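PDB 6IVH: segregation and condensation protein A from Thermococcus onnurineus, which probably serves as the kleisin subunit of an archaeal Smc-based condensin, acting in chromosome condensation and segregation, and is represented here by its N-terminal domain. Local coordinates for residues 24-36 against 100-112. Sequence-based numbering, arbitrary orientation.
Sequences VDPWNIDIVDLTE and RVERYYTFDDLLD
Ile29 and Tyr105 form the hydrogen-bonded pair of a two-residue antiparallel bridge, Ile29 N to Tyr105 O at 2.8 Å and Tyr105 N to Ile29 O at 3.1 Å. Ile31 N extends the pairing to Arg103 O in a nearly straight bond. At the other end Phe107 N bonds weakly to Pro26 O.

Asp30 and Tyr104 form the non-hydrogen-bonded pair. Arg103 grips the Asp30 carboxylate side-on. Its NE lies 2.8 Å from Asp30 OD1 and its NH2 lies 3.0 Å from Asp30 OD2, with the two planes turned 52° apart. Asp30 is also the N-cap of helix 31-47. Its OD1 takes Val32 N on the anti side, from the face opposite Arg103 NE, so the salt bridge and the cap hold one carboxylate. Val32 CG2 sits over the centre of the guanidinium, 3.7 Å above its plane.

Ile29 and Tyr105 point to the other face of the sheet. With chi1 at -53°, Ile29 CG1 lies anti to the carbonyl carbon and CG2 is turned to Leu110, where it meets CD1 at 3.8 Å. Ile29 CD1 touches the edge of the Phe107 ring, one face of which is packed by Leu111 CD2, toward the rim. Leu110 CD1 also meets Ile31 CD1. Helix 54-72 adds Leu63 and Ala70 against Ile31, and Leu16 and Val19 of helix 11-20 touch Phe107.

Thr106 is the N-cap of helix 107-120, its OG1 accepting weakly from Asp109 N, and its CG2 lies at the Trp27 ring edge. The motif is a short antiparallel bridge with a capped helix after each strand, tying the start of helix 31-47 to the start of helix 107-120 in the helical N-terminal domain of this ScpA-family kleisin.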
# COMPACT_ATOMS: atom_id res chain seq x y z
N VAL A 24 1.30 4.42 -10.75
CA VAL A 24 -0.05 3.87 -10.61
C VAL A 24 -1.04 4.91 -11.10
O VAL A 24 -0.76 6.11 -11.11
CB VAL A 24 -0.37 3.46 -9.15
CG1 VAL A 24 0.75 2.61 -8.56
CG2 VAL A 24 -0.61 4.69 -8.29
N ASP A 25 -2.21 4.44 -11.51
CA ASP A 25 -3.28 5.35 -11.89
C ASP A 25 -4.16 5.62 -10.68
O ASP A 25 -4.77 4.68 -10.15
CB ASP A 25 -4.11 4.78 -13.03
CG ASP A 25 -5.21 5.72 -13.47
OD1 ASP A 25 -5.09 6.93 -13.20
OD2 ASP A 25 -6.20 5.27 -14.09
N PRO A 26 -4.26 6.87 -10.22
CA PRO A 26 -5.03 7.14 -8.99
C PRO A 26 -6.49 6.74 -9.08
O PRO A 26 -7.11 6.48 -8.04
CB PRO A 26 -4.87 8.65 -8.81
CG PRO A 26 -3.67 9.02 -9.60
CD PRO A 26 -3.62 8.08 -10.76
N TRP A 27 -7.06 6.68 -10.28
CA TRP A 27 -8.47 6.34 -10.40
C TRP A 27 -8.72 4.85 -10.57
O TRP A 27 -9.78 4.36 -10.14
CB TRP A 27 -9.11 7.11 -11.57
CG TRP A 27 -9.16 8.61 -11.35
CD1 TRP A 27 -8.50 9.56 -12.08
CD2 TRP A 27 -9.91 9.32 -10.36
NE1 TRP A 27 -8.79 10.81 -11.60
CE2 TRP A 27 -9.65 10.70 -10.54
CE3 TRP A 27 -10.78 8.93 -9.33
CZ2 TRP A 27 -10.23 11.68 -9.74
CZ3 TRP A 27 -11.34 9.91 -8.53
CH2 TRP A 27 -11.07 11.27 -8.74
N ASN A 28 -7.80 4.09 -11.16
CA ASN A 28 -7.91 2.63 -11.17
C ASN A 28 -6.58 2.02 -10.69
O ASN A 28 -5.62 1.82 -11.44
CB ASN A 28 -8.40 2.09 -12.55
CG ASN A 28 -7.31 1.97 -13.62
OD1 ASN A 28 -6.34 2.73 -13.65
ND2 ASN A 28 -7.49 1.01 -14.52
N ILE A 29 -6.52 1.73 -9.40
CA ILE A 29 -5.36 1.10 -8.80
C ILE A 29 -5.59 -0.40 -8.77
O ILE A 29 -6.65 -0.87 -8.34
CB ILE A 29 -5.10 1.64 -7.38
CG1 ILE A 29 -5.03 3.17 -7.38
CG2 ILE A 29 -3.83 1.04 -6.80
CD1 ILE A 29 -4.72 3.75 -6.02
N ASP A 30 -4.60 -1.16 -9.22
CA ASP A 30 -4.63 -2.62 -9.13
C ASP A 30 -3.92 -3.03 -7.85
O ASP A 30 -2.69 -2.91 -7.75
CB ASP A 30 -3.98 -3.26 -10.36
CG ASP A 30 -4.30 -4.74 -10.48
OD1 ASP A 30 -4.58 -5.39 -9.45
OD2 ASP A 30 -4.27 -5.26 -11.62
N ILE A 31 -4.68 -3.50 -6.86
CA ILE A 31 -4.11 -3.78 -5.54
C ILE A 31 -3.08 -4.90 -5.62
O ILE A 31 -2.16 -4.96 -4.80
CB ILE A 31 -5.23 -4.11 -4.53
CG1 ILE A 31 -4.68 -4.14 -3.10
CG2 ILE A 31 -5.89 -5.43 -4.85
CD1 ILE A 31 -4.07 -2.83 -2.66
N VAL A 32 -3.22 -5.80 -6.59
CA VAL A 32 -2.22 -6.84 -6.79
C VAL A 32 -0.94 -6.25 -7.36
O VAL A 32 0.17 -6.54 -6.90
CB VAL A 32 -2.78 -7.96 -7.69
CG1 VAL A 32 -1.71 -9.02 -7.95
CG2 VAL A 32 -4.01 -8.59 -7.05
N ASP A 33 -1.08 -5.39 -8.37
CA ASP A 33 0.10 -4.75 -8.96
C ASP A 33 0.66 -3.67 -8.04
O ASP A 33 1.87 -3.42 -8.06
CB ASP A 33 -0.26 -4.16 -10.32
CG ASP A 33 -0.80 -5.20 -11.28
OD1 ASP A 33 -0.53 -6.40 -11.07
OD2 ASP A 33 -1.50 -4.82 -12.25
N LEU A 34 -0.19 -3.03 -7.24
CA LEU A 34 0.28 -1.97 -6.34
C LEU A 34 1.11 -2.53 -5.20
O LEU A 34 2.03 -1.85 -4.72
CB LEU A 34 -0.92 -1.19 -5.79
CG LEU A 34 -0.71 0.03 -4.89
CD1 LEU A 34 -0.54 -0.34 -3.42
CD2 LEU A 34 0.47 0.86 -5.37
N THR A 35 0.82 -3.75 -4.75
CA THR A 35 1.47 -4.29 -3.57
C THR A 35 2.97 -4.44 -3.78
O THR A 35 3.77 -4.02 -2.93
CB THR A 35 0.85 -5.63 -3.19
OG1 THR A 35 -0.55 -5.44 -2.93
CG2 THR A 35 1.51 -6.20 -1.94
N GLU A 36 3.38 -5.03 -4.90
CA GLU A 36 4.81 -5.22 -5.13
C GLU A 36 5.52 -3.91 -5.46
O GLU A 36 6.70 -3.75 -5.14
CB GLU A 36 5.05 -6.26 -6.22
CG GLU A 36 6.50 -6.75 -6.33
CD GLU A 36 7.01 -7.42 -5.06
OE1 GLU A 36 6.18 -7.89 -4.25
OE2 GLU A 36 8.24 -7.48 -4.87
N ARG A 100 -16.17 -6.90 1.85
CA ARG A 100 -16.32 -6.75 0.41
C ARG A 100 -14.93 -6.64 -0.20
O ARG A 100 -14.30 -5.58 -0.15
CB ARG A 100 -17.17 -5.54 0.07
CG ARG A 100 -17.94 -5.66 -1.24
CD ARG A 100 -18.92 -4.51 -1.40
NE ARG A 100 -19.76 -4.37 -0.21
CZ ARG A 100 -20.95 -4.94 -0.07
NH1 ARG A 100 -21.45 -5.69 -1.04
NH2 ARG A 100 -21.63 -4.77 1.05
N VAL A 101 -14.42 -7.74 -0.75
CA VAL A 101 -13.07 -7.78 -1.28
C VAL A 101 -13.06 -7.18 -2.68
O VAL A 101 -13.68 -7.71 -3.60
CB VAL A 101 -12.52 -9.21 -1.29
CG1 VAL A 101 -11.27 -9.30 -2.16
CG2 VAL A 101 -12.20 -9.66 0.13
N GLU A 102 -12.35 -6.06 -2.84
CA GLU A 102 -12.22 -5.38 -4.12
C GLU A 102 -10.83 -5.61 -4.68
O GLU A 102 -9.85 -5.75 -3.94
CB GLU A 102 -12.48 -3.87 -3.96
CG GLU A 102 -13.58 -3.50 -2.96
CD GLU A 102 -14.92 -3.18 -3.62
OE1 GLU A 102 -15.67 -2.37 -3.06
OE2 GLU A 102 -15.21 -3.77 -4.68
N ARG A 103 -10.74 -5.64 -6.01
CA ARG A 103 -9.45 -5.70 -6.68
C ARG A 103 -8.96 -4.33 -7.15
O ARG A 103 -7.75 -4.07 -7.10
CB ARG A 103 -9.50 -6.65 -7.88
CG ARG A 103 -8.35 -6.48 -8.86
CD ARG A 103 -7.66 -7.78 -9.18
NE ARG A 103 -6.37 -7.54 -9.83
CZ ARG A 103 -5.68 -8.46 -10.48
NH1 ARG A 103 -6.14 -9.70 -10.57
NH2 ARG A 103 -4.52 -8.15 -11.04
N TYR A 104 -9.86 -3.45 -7.57
CA TYR A 104 -9.50 -2.12 -8.05
C TYR A 104 -10.01 -1.06 -7.09
O TYR A 104 -11.17 -1.10 -6.67
CB TYR A 104 -10.06 -1.89 -9.46
CG TYR A 104 -9.47 -2.83 -10.49
CD1 TYR A 104 -8.30 -2.50 -11.18
CD2 TYR A 104 -10.07 -4.05 -10.77
CE1 TYR A 104 -7.76 -3.36 -12.12
CE2 TYR A 104 -9.53 -4.92 -11.71
CZ TYR A 104 -8.38 -4.57 -12.38
OH TYR A 104 -7.85 -5.43 -13.31
N TYR A 105 -9.14 -0.12 -6.74
CA TYR A 105 -9.45 0.96 -5.81
C TYR A 105 -9.14 2.30 -6.44
O TYR A 105 -8.35 2.41 -7.38
CB TYR A 105 -8.65 0.83 -4.50
CG TYR A 105 -9.08 -0.28 -3.57
CD1 TYR A 105 -9.76 -0.01 -2.39
CD2 TYR A 105 -8.79 -1.61 -3.87
CE1 TYR A 105 -10.15 -1.02 -1.54
CE2 TYR A 105 -9.18 -2.63 -3.03
CZ TYR A 105 -9.85 -2.33 -1.86
OH TYR A 105 -10.24 -3.35 -1.02
N THR A 106 -9.76 3.34 -5.89
CA THR A 106 -9.29 4.70 -6.10
C THR A 106 -8.30 5.05 -4.99
O THR A 106 -8.18 4.35 -3.99
CB THR A 106 -10.45 5.69 -6.13
OG1 THR A 106 -11.15 5.66 -4.89
CG2 THR A 106 -11.41 5.36 -7.27
N PHE A 107 -7.56 6.14 -5.19
CA PHE A 107 -6.51 6.48 -4.24
C PHE A 107 -7.08 6.85 -2.88
O PHE A 107 -6.56 6.41 -1.85
CB PHE A 107 -5.64 7.61 -4.79
CG PHE A 107 -4.39 7.84 -3.98
CD1 PHE A 107 -4.25 8.98 -3.21
CD2 PHE A 107 -3.37 6.91 -3.99
CE1 PHE A 107 -3.11 9.19 -2.46
CE2 PHE A 107 -2.22 7.11 -3.24
CZ PHE A 107 -2.09 8.26 -2.48
N ASP A 108 -8.15 7.65 -2.85
CA ASP A 108 -8.77 7.99 -1.57
C ASP A 108 -9.40 6.77 -0.91
O ASP A 108 -9.38 6.66 0.32
CB ASP A 108 -9.80 9.10 -1.76
CG ASP A 108 -9.19 10.40 -2.26
OD1 ASP A 108 -8.51 11.08 -1.47
OD2 ASP A 108 -9.39 10.73 -3.45
N ASP A 109 -9.97 5.86 -1.71
CA ASP A 109 -10.56 4.65 -1.14
C ASP A 109 -9.49 3.74 -0.54
O ASP A 109 -9.67 3.21 0.56
CB ASP A 109 -11.37 3.90 -2.20
CG ASP A 109 -12.76 4.48 -2.38
OD1 ASP A 109 -13.36 4.90 -1.37
OD2 ASP A 109 -13.25 4.50 -3.53
N LEU A 110 -8.37 3.56 -1.25
CA LEU A 110 -7.29 2.73 -0.72
C LEU A 110 -6.68 3.37 0.52
O LEU A 110 -6.35 2.67 1.49
CB LEU A 110 -6.22 2.52 -1.80
CG LEU A 110 -5.32 1.28 -1.76
CD1 LEU A 110 -4.56 1.13 -3.07
CD2 LEU A 110 -4.33 1.32 -0.61
N LEU A 111 -6.54 4.70 0.52
CA LEU A 111 -6.04 5.41 1.69
C LEU A 111 -6.91 5.14 2.91
O LEU A 111 -6.40 4.88 4.01
CB LEU A 111 -5.98 6.91 1.39
CG LEU A 111 -4.65 7.55 0.98
CD1 LEU A 111 -3.77 7.85 2.17
CD2 LEU A 111 -3.91 6.66 0.01
N ASP A 112 -8.24 5.18 2.74
CA ASP A 112 -9.14 4.88 3.84
C ASP A 112 -9.09 3.40 4.21
O ASP A 112 -9.09 3.05 5.40
CB ASP A 112 -10.57 5.29 3.49
CG ASP A 112 -10.84 6.76 3.75
OD1 ASP A 112 -10.62 7.59 2.84
OD2 ASP A 112 -11.28 7.09 4.88